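PDB 5GJ3: periplasmic binding protein from Roseiflexus sp. RS-1, which binds heme in the periplasm, here as a pair of heme molecules, and probably hands it over to a membrane transporter for uptake. Local coordinates for residues 103-108 / 120-125; 22-27 / 112-117; 131-136 / 169-174. All coordinates share one frame; numbering follows the deposited sequence.

Interaction 1 (103-108 / 120-125); sequences QKIRFV and RLAAQV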
loop_
_atom_site.group_PDB
_atom_site.type_symbol
_atom_site.label_atom_id
_atom_site.label_comp_id
_atom_site.label_asym_id
_atom_site.label_seq_id
_atom_site.Cartn_x
_atom_site.Cartn_y
_atom_site.Cartn_z
ATOM N N GLN A 103 -1.585 -5.489 -13.409
ATOM C CA GLN A 103 -2.924 -6.044 -13.532
ATOM C C GLN A 103 -4.009 -5.001 -13.198
ATOM O O GLN A 103 -4.987 -4.873 -13.919
ATOM C CB GLN A 103 -3.005 -7.236 -12.593
ATOM C CG GLN A 103 -4.085 -8.235 -12.856
ATOM C CD GLN A 103 -3.930 -9.347 -11.833
ATOM O OE1 GLN A 103 -4.803 -9.564 -10.993
ATOM N NE2 GLN A 103 -2.744 -9.972 -11.822
ATOM N N LYS A 104 -3.831 -4.240 -12.118
ATOM C CA LYS A 104 -4.843 -3.244 -11.738
ATOM C C LYS A 104 -4.901 -2.093 -12.743
ATOM O O LYS A 104 -6.006 -1.530 -13.046
ATOM C CB LYS A 104 -4.591 -2.720 -10.314
ATOM C CG LYS A 104 -4.902 -3.786 -9.240
ATOM C CD LYS A 104 -4.685 -3.240 -7.812
ATOM C CE LYS A 104 -3.257 -2.989 -7.450
ATOM N NZ LYS A 104 -3.041 -2.612 -5.983
ATOM N N ILE A 105 -3.719 -1.743 -13.258
ATOM C CA ILE A 105 -3.648 -0.668 -14.270
ATOM C C ILE A 105 -4.410 -1.058 -15.532
ATOM O O ILE A 105 -5.235 -0.263 -16.012
ATOM C CB ILE A 105 -2.192 -0.244 -14.586
ATOM C CG1 ILE A 105 -1.601 0.532 -13.391
ATOM C CG2 ILE A 105 -2.123 0.610 -15.865
ATOM C CD1 ILE A 105 -0.088 0.502 -13.408
ATOM N N ARG A 106 -4.167 -2.282 -16.041
ATOM C CA ARG A 106 -4.915 -2.770 -17.226
ATOM C C ARG A 106 -6.420 -2.870 -16.998
ATOM O O ARG A 106 -7.232 -2.564 -17.911
ATOM C CB ARG A 106 -4.349 -4.116 -17.733
ATOM C CG ARG A 106 -2.892 -3.985 -18.195
ATOM C CD ARG A 106 -2.317 -5.309 -18.728
ATOM N NE ARG A 106 -1.211 -4.979 -19.611
ATOM C CZ ARG A 106 0.081 -5.258 -19.387
ATOM N NH1 ARG A 106 0.464 -5.951 -18.314
ATOM N NH2 ARG A 106 1.006 -4.882 -20.279
ATOM N N PHE A 107 -6.805 -3.282 -15.780
ATOM C CA PHE A 107 -8.221 -3.396 -15.413
ATOM C C PHE A 107 -8.928 -2.019 -15.474
ATOM O O PHE A 107 -9.996 -1.877 -16.102
ATOM C CB PHE A 107 -8.347 -4.034 -14.029
ATOM C CG PHE A 107 -9.623 -3.694 -13.289
ATOM C CD1 PHE A 107 -10.823 -4.346 -13.607
ATOM C CD2 PHE A 107 -9.593 -2.802 -12.204
ATOM C CE1 PHE A 107 -12.012 -4.088 -12.867
ATOM C CE2 PHE A 107 -10.740 -2.550 -11.451
ATOM C CZ PHE A 107 -11.990 -3.199 -11.780
ATOM N N VAL A 108 -8.315 -1.016 -14.874
ATOM C CA VAL A 108 -8.913 0.328 -14.863
ATOM C C VAL A 108 -8.922 0.881 -16.295
ATOM O O VAL A 108 -9.945 1.482 -16.752
ATOM C CB VAL A 108 -8.186 1.292 -13.913
ATOM C CG1 VAL A 108 -8.749 2.732 -14.053
ATOM C CG2 VAL A 108 -8.326 0.842 -12.442
ATOM N N ARG A 120 0.945 2.018 -21.742
ATOM C CA ARG A 120 1.964 3.011 -21.466
ATOM C C ARG A 120 2.216 3.147 -19.943
ATOM O O ARG A 120 3.349 3.057 -19.532
ATOM C CB ARG A 120 1.550 4.359 -22.099
ATOM C CG ARG A 120 2.622 5.432 -22.227
ATOM C CD ARG A 120 2.012 6.854 -22.215
ATOM N NE ARG A 120 1.020 7.092 -23.282
ATOM C CZ ARG A 120 0.027 7.993 -23.237
ATOM N NH1 ARG A 120 -0.151 8.762 -22.168
ATOM N NH2 ARG A 120 -0.811 8.119 -24.260
ATOM N N LEU A 121 1.195 3.366 -19.109
ATOM C CA LEU A 121 1.403 3.372 -17.643
ATOM C C LEU A 121 1.991 2.056 -17.064
ATOM O O LEU A 121 2.920 2.106 -16.237
ATOM C CB LEU A 121 0.122 3.766 -16.918
ATOM C CG LEU A 121 0.264 4.074 -15.433
ATOM C CD1 LEU A 121 1.351 5.137 -15.181
ATOM C CD2 LEU A 121 -1.077 4.488 -14.829
ATOM N N ALA A 122 1.459 0.890 -17.455
ATOM C CA ALA A 122 1.962 -0.397 -16.945
ATOM C C ALA A 122 3.448 -0.603 -17.314
ATOM O O ALA A 122 4.211 -1.065 -16.482
ATOM C CB ALA A 122 1.157 -1.581 -17.469
ATOM N N ALA A 123 3.819 -0.286 -18.562
ATOM C CA ALA A 123 5.212 -0.425 -19.072
ATOM C C ALA A 123 6.170 0.450 -18.240
ATOM O O ALA A 123 7.256 0.016 -17.915
ATOM C CB ALA A 123 5.273 -0.032 -20.545
ATOM N N GLN A 124 5.745 1.667 -17.904
ATOM C CA GLN A 124 6.528 2.551 -17.060
ATOM C C GLN A 124 6.661 2.049 -15.619
ATOM O O GLN A 124 7.741 2.123 -15.030
ATOM C CB GLN A 124 5.925 3.955 -17.080
ATOM C CG GLN A 124 6.694 5.012 -16.292
ATOM C CD GLN A 124 8.153 5.230 -16.741
ATOM O OE1 GLN A 124 8.521 5.026 -17.925
ATOM N NE2 GLN A 124 9.003 5.671 -15.791
ATOM N N VAL A 125 5.552 1.587 -15.030
ATOM C CA VAL A 125 5.582 1.060 -13.680
ATOM C C VAL A 125 6.517 -0.148 -13.631
ATOM O O VAL A 125 7.375 -0.207 -12.750
ATOM C CB VAL A 125 4.166 0.770 -13.135
ATOM C CG1 VAL A 125 4.243 0.107 -11.773
ATOM C CG2 VAL A 125 3.377 2.081 -13.041
#

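Interaction 2 (22-27 / 112-117); sequences LGMGEY and LGIPQR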
loop_
_atom_site.group_PDB
_atom_site.type_symbol
_atom_site.label_atom_id
_atom_site.label_comp_id
_atom_site.label_asym_id
_atom_site.label_seq_id
_atom_site.Cartn_x
_atom_site.Cartn_y
_atom_site.Cartn_z
ATOM N N LEU A 22 -3.861 7.717 -14.828
ATOM C CA LEU A 22 -4.182 7.500 -16.240
ATOM C C LEU A 22 -4.711 8.784 -16.917
ATOM O O LEU A 22 -4.978 8.802 -18.130
ATOM C CB LEU A 22 -5.220 6.347 -16.392
ATOM C CG LEU A 22 -4.726 4.925 -16.168
ATOM C CD1 LEU A 22 -5.878 3.915 -15.969
ATOM C CD2 LEU A 22 -3.794 4.463 -17.299
ATOM N N GLY A 23 -4.915 9.835 -16.143
ATOM C CA GLY A 23 -5.414 11.076 -16.703
ATOM C C GLY A 23 -6.924 11.315 -16.611
ATOM O O GLY A 23 -7.417 12.278 -17.220
ATOM N N MET A 24 -7.654 10.509 -15.818
ATOM C CA MET A 24 -9.127 10.479 -15.868
ATOM C C MET A 24 -9.722 10.941 -14.557
ATOM O O MET A 24 -10.911 10.699 -14.246
ATOM C CB MET A 24 -9.606 9.067 -16.170
ATOM C CG MET A 24 -9.057 8.502 -17.470
ATOM S SD MET A 24 -9.768 9.314 -18.916
ATOM C CE MET A 24 -11.459 8.705 -18.927
ATOM N N GLY A 25 -8.879 11.603 -13.761
ATOM C CA GLY A 25 -9.300 12.037 -12.455
ATOM C C GLY A 25 -10.472 12.998 -12.505
ATOM O O GLY A 25 -11.323 12.993 -11.597
ATOM N N GLU A 26 -10.608 13.797 -13.566
ATOM C CA GLU A 26 -11.747 14.742 -13.527
ATOM C C GLU A 26 -13.109 14.028 -13.543
ATOM O O GLU A 26 -14.112 14.645 -13.200
ATOM C CB GLU A 26 -11.688 15.775 -14.661
ATOM C CG GLU A 26 -12.191 15.190 -15.966
ATOM C CD GLU A 26 -11.647 15.908 -17.182
ATOM O OE1 GLU A 26 -10.399 15.950 -17.339
ATOM O OE2 GLU A 26 -12.482 16.404 -17.985
ATOM N N TYR A 27 -13.150 12.735 -13.893
ATOM C CA TYR A 27 -14.432 11.998 -13.916
ATOM C C TYR A 27 -14.792 11.324 -12.624
ATOM O O TYR A 27 -15.864 10.705 -12.556
ATOM C CB TYR A 27 -14.465 10.969 -15.030
ATOM C CG TYR A 27 -14.156 11.617 -16.345
ATOM C CD1 TYR A 27 -15.089 12.470 -16.976
ATOM C CD2 TYR A 27 -12.919 11.414 -16.957
ATOM C CE1 TYR A 27 -14.782 13.085 -18.201
ATOM C CE2 TYR A 27 -12.598 12.030 -18.169
ATOM C CZ TYR A 27 -13.517 12.866 -18.784
ATOM O OH TYR A 27 -13.140 13.462 -19.983
ATOM N N LEU A 112 -12.275 2.128 -18.525
ATOM C CA LEU A 112 -12.353 3.521 -18.934
ATOM C C LEU A 112 -12.189 3.688 -20.426
ATOM O O LEU A 112 -12.247 4.834 -20.902
ATOM C CB LEU A 112 -11.306 4.393 -18.164
ATOM C CG LEU A 112 -11.532 4.476 -16.651
ATOM C CD1 LEU A 112 -10.646 5.447 -15.863
ATOM C CD2 LEU A 112 -12.988 4.751 -16.335
ATOM N N GLY A 113 -11.919 2.580 -21.151
ATOM C CA GLY A 113 -11.851 2.594 -22.622
ATOM C C GLY A 113 -10.576 3.286 -23.149
ATOM O O GLY A 113 -10.607 3.968 -24.212
ATOM N N ILE A 114 -9.462 3.119 -22.410
ATOM C CA ILE A 114 -8.180 3.725 -22.770
ATOM C C ILE A 114 -7.070 2.678 -22.671
ATOM O O ILE A 114 -6.079 2.896 -21.971
ATOM C CB ILE A 114 -7.851 4.978 -21.893
ATOM C CG1 ILE A 114 -8.030 4.695 -20.380
ATOM C CG2 ILE A 114 -8.770 6.162 -22.232
ATOM C CD1 ILE A 114 -7.616 5.819 -19.437
ATOM N N PRO A 115 -7.219 1.521 -23.354
ATOM C CA PRO A 115 -6.202 0.446 -23.141
ATOM C C PRO A 115 -4.755 0.837 -23.505
ATOM O O PRO A 115 -3.762 0.254 -22.954
ATOM C CB PRO A 115 -6.686 -0.677 -24.085
ATOM C CG PRO A 115 -7.418 0.098 -25.184
ATOM C CD PRO A 115 -8.187 1.122 -24.406
ATOM N N GLN A 116 -4.624 1.790 -24.426
ATOM C CA GLN A 116 -3.287 2.274 -24.866
ATOM C C GLN A 116 -2.614 3.105 -23.790
ATOM O O GLN A 116 -1.446 2.926 -23.535
ATOM C CB GLN A 116 -3.359 3.093 -26.169
ATOM C CG GLN A 116 -2.347 2.651 -27.206
ATOM C CD GLN A 116 -2.434 1.152 -27.497
ATOM O OE1 GLN A 116 -3.527 0.604 -27.684
ATOM N NE2 GLN A 116 -1.276 0.476 -27.525
ATOM N N ARG A 117 -3.321 4.064 -23.213
ATOM C CA ARG A 117 -2.813 4.765 -22.051
ATOM C C ARG A 117 -2.429 3.746 -20.951
ATOM O O ARG A 117 -1.405 3.911 -20.292
ATOM C CB ARG A 117 -3.837 5.745 -21.506
ATOM C CG ARG A 117 -4.039 7.006 -22.326
ATOM C CD ARG A 117 -4.854 8.021 -21.534
ATOM N NE ARG A 117 -4.953 9.269 -22.271
ATOM C CZ ARG A 117 -4.360 10.416 -21.939
ATOM N NH1 ARG A 117 -4.519 11.456 -22.742
ATOM N NH2 ARG A 117 -3.636 10.542 -20.822
#

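Interaction 3 (131-136 / 169-174); sequences AARDLA and IAAAGG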
loop_
_atom_site.group_PDB
_atom_site.type_symbol
_atom_site.label_atom_id
_atom_site.label_comp_id
_atom_site.label_asym_id
_atom_site.label_seq_id
_atom_site.Cartn_x
_atom_site.Cartn_y
_atom_site.Cartn_z
ATOM N N ALA A 131 14.147 -1.296 -12.402
ATOM C CA ALA A 131 15.254 -0.485 -11.950
ATOM C C ALA A 131 15.505 -0.609 -10.450
ATOM O O ALA A 131 16.647 -0.689 -10.060
ATOM C CB ALA A 131 15.107 0.972 -12.378
ATOM N N ALA A 132 14.469 -0.674 -9.620
ATOM C CA ALA A 132 14.683 -0.801 -8.187
ATOM C C ALA A 132 15.288 -2.199 -7.841
ATOM O O ALA A 132 16.140 -2.330 -6.949
ATOM C CB ALA A 132 13.378 -0.590 -7.452
ATOM N N ARG A 133 14.829 -3.221 -8.561
ATOM C CA ARG A 133 15.291 -4.604 -8.345
ATOM C C ARG A 133 16.759 -4.783 -8.744
ATOM O O ARG A 133 17.533 -5.492 -8.064
ATOM C CB ARG A 133 14.408 -5.604 -9.091
ATOM C CG ARG A 133 13.074 -5.866 -8.392
ATOM C CD ARG A 133 12.401 -7.004 -9.140
ATOM N NE ARG A 133 11.854 -7.981 -8.249
ATOM C CZ ARG A 133 11.810 -9.280 -8.500
ATOM N NH1 ARG A 133 12.344 -9.754 -9.604
ATOM N NH2 ARG A 133 11.256 -10.109 -7.632
ATOM N N ASP A 134 17.138 -4.094 -9.826
ATOM C CA ASP A 134 18.534 -4.025 -10.240
ATOM C C ASP A 134 19.381 -3.343 -9.141
ATOM O O ASP A 134 20.505 -3.772 -8.835
ATOM C CB ASP A 134 18.592 -3.240 -11.554
ATOM C CG ASP A 134 19.975 -2.883 -11.949
ATOM O OD1 ASP A 134 20.513 -1.886 -11.408
ATOM O OD2 ASP A 134 20.548 -3.594 -12.810
ATOM N N LEU A 135 18.879 -2.255 -8.552
ATOM C CA LEU A 135 19.644 -1.668 -7.421
ATOM C C LEU A 135 19.721 -2.619 -6.220
ATOM O O LEU A 135 20.756 -2.677 -5.483
ATOM C CB LEU A 135 19.038 -0.328 -6.994
ATOM C CG LEU A 135 19.248 0.814 -7.990
ATOM C CD1 LEU A 135 18.331 1.947 -7.552
ATOM C CD2 LEU A 135 20.728 1.230 -7.956
ATOM N N ALA A 136 18.635 -3.356 -5.993
ATOM C CA ALA A 136 18.587 -4.288 -4.869
ATOM C C ALA A 136 19.613 -5.446 -5.021
ATOM O O ALA A 136 20.067 -5.995 -4.031
ATOM C CB ALA A 136 17.167 -4.834 -4.641
ATOM N N ILE A 169 9.612 -5.805 0.944
ATOM C CA ILE A 169 10.897 -5.995 1.636
ATOM C C ILE A 169 11.818 -6.888 0.801
ATOM O O ILE A 169 12.963 -6.538 0.578
ATOM C CB ILE A 169 10.708 -6.569 3.050
ATOM C CG1 ILE A 169 10.074 -5.465 3.944
ATOM C CG2 ILE A 169 12.095 -6.935 3.654
ATOM C CD1 ILE A 169 9.571 -5.985 5.274
ATOM N N ALA A 170 11.295 -8.029 0.336
ATOM C CA ALA A 170 12.126 -9.019 -0.402
ATOM C C ALA A 170 12.618 -8.459 -1.717
ATOM O O ALA A 170 13.800 -8.526 -2.011
ATOM C CB ALA A 170 11.386 -10.333 -0.632
ATOM N N ALA A 171 11.730 -7.840 -2.489
ATOM C CA ALA A 171 12.179 -7.284 -3.782
ATOM C C ALA A 171 13.155 -6.145 -3.613
ATOM O O ALA A 171 13.920 -5.881 -4.514
ATOM C CB ALA A 171 10.992 -6.854 -4.639
ATOM N N ALA A 172 13.122 -5.432 -2.491
ATOM C CA ALA A 172 14.116 -4.356 -2.259
ATOM C C ALA A 172 15.444 -4.890 -1.683
ATOM O O ALA A 172 16.377 -4.117 -1.397
ATOM C CB ALA A 172 13.529 -3.264 -1.341
ATOM N N GLY A 173 15.544 -6.202 -1.515
ATOM C CA GLY A 173 16.822 -6.835 -1.122
ATOM C C GLY A 173 17.034 -6.941 0.385
ATOM O O GLY A 173 18.180 -7.026 0.841
ATOM N N GLY A 174 15.938 -6.940 1.155
ATOM C CA GLY A 174 15.970 -7.085 2.617
ATOM C C GLY A 174 15.392 -8.426 3.028
ATOM O O GLY A 174 14.790 -9.132 2.224
#

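Interaction 1 (103-108 / 120-125)
Ile105 is the bump of this contact, and the hollow that receives it is lined by Leu121, Ala122 and Val125 of the facing helix. The two helices run antiparallel, at 170°, with axes 9.1 Å apart. The beta-branch of Ile105 lets one residue reach two places. Chi1 at -71° sets CG1 beside the backbone N; CG2 is anti to that N and lies 3.9 Å from Ala122 N and close to Leu121 CB. CG1 carries CD1 to 3.8 Å from Val125 CG2. Leu121 crosses Ile105 at about a right angle, its CG lying 4.1 Å from Ile105 CD1. Ala122 suits the floor of the hollow, since its single methyl lets the helices approach: the CA atoms of Ile105 and Ala122 are 6.2 Å apart. An alanine in place of Ile105 would probably leave a gap beside Leu121 and Ala122, with Val125 CG2 losing the Ile105 CD1 methyl it rests on. Beside this hollow, Ala122 CB sits 4.3 Å above the centre of the Arg106 guanidinium, whose salt bridge to Glu119 and hydrogen bond to Gln102 hold it over the methyl. The result is an antiparallel helical hairpin, whose second helix is the long lobe-linking helix characteristic of class III periplasmic binding proteins.

Interaction 2 (22-27 / 112-117)
Met24 meets Leu112 and Ile114 in the apolar part of the contact, its flexible chain lying across the tips of two branched ones. Met24 CG lies 3.6 Å from Ile114 CD1, while Met24 CB is 3.8 Å from Leu112 CD1, and Met24 runs past each side chain in the direction opposite to theirs. The bend at chi2, -70°, puts Met24 SD 4.1 Å from Ile114 CD1. Ile114 CD1 also touches Leu22 CB at 3.9 Å, so one methyl touches two residues of the loop. Ile19, on helix 13-21, backs both Met24 and Leu112.

Each segment opens with a Schellman motif: Gly23 closes helix 13-21 and Gly113 closes helix 100-111, both with positive phi. Ile114 then takes the N-cap position of helix 115-136, so this side of the contact is a tight turn from one helix to the next.

The polar part belongs to Arg117. Its chain, extended from CG to NE, passes the backbone of Leu22, whose O lies 3.5 Å from Arg117 NH2 and as near to Arg117 CD. Gly23 suits its place for two reasons: a CB would jam against Leu22 O and lie about 3.0 Å from Arg117 NH2.

Interaction 3 (131-136 / 169-174)
Arg133 and Ala136 of helix 115-136 touch the C-terminal end of helix 164-171, where the chain turns out of the helix through a Schellman motif at Gly173. In this class III binding-protein fold, the contact joins the last turns of the long interlobe helix to a helix of the C-terminal lobe.

The side chain of Arg133 can be followed outward. CB points neither at the partner nor away from it, and chi1 at -77° sets CG anti to the carbonyl carbon, 4.0 Å from Ala171 O. CD carries the chain onward past Ala171, and the bend at chi3, 135°, places NE 3.9 Å from Ala171 CB. That methyl lies at the edge of the guanidinium, near its plane, so the group meets Ala171 with its rim. Beyond NE, Arg133 NH2 passes 4.4 Å from the same methyl. Leu98, from a loop, touches both Arg133 and Ala171. A long arginine suits this exposed flank because its aliphatic stem passes the helix end while the guanidinium lies rim-on to Ala171 on the exposed side.

Ala136 suits its place because a larger residue would probably collide with the carbonyls of Ala171 and Ala172. Its CB points at the turn, and the oxygen of Ala172 that it faces also accepts a hydrogen bond from Thr258 of helix 250-267. Gly173 is equally fitting: with phi at 89° a CB would be jammed against Ala172 O, and would also lie 3.1 Å from Ala136 O. The Ala136 methyl rests against two carbonyls, with CB 3.4 Å from both Ala171 O and Ala172 O.

All three contacts share helix 115-136, using its start (interaction 2), its first half (interaction 1) and its end (interaction 3). The centres of interactions 1 and 2 are about 11 Å apart, and the two touch directly through Leu22, which packs against Val108 and Leu121; their segments alternate along the chain. Interaction 3 follows in series, its centre about 20 Å from that of interaction 1 and about 30 Å from that of interaction 2. The first two therefore tie the long helix to the lobe of the parallel four-stranded sheet, and the third ties it to the other lobe. Such a spanning helix is consistent with the limited lobe movement expected of class III binding proteins.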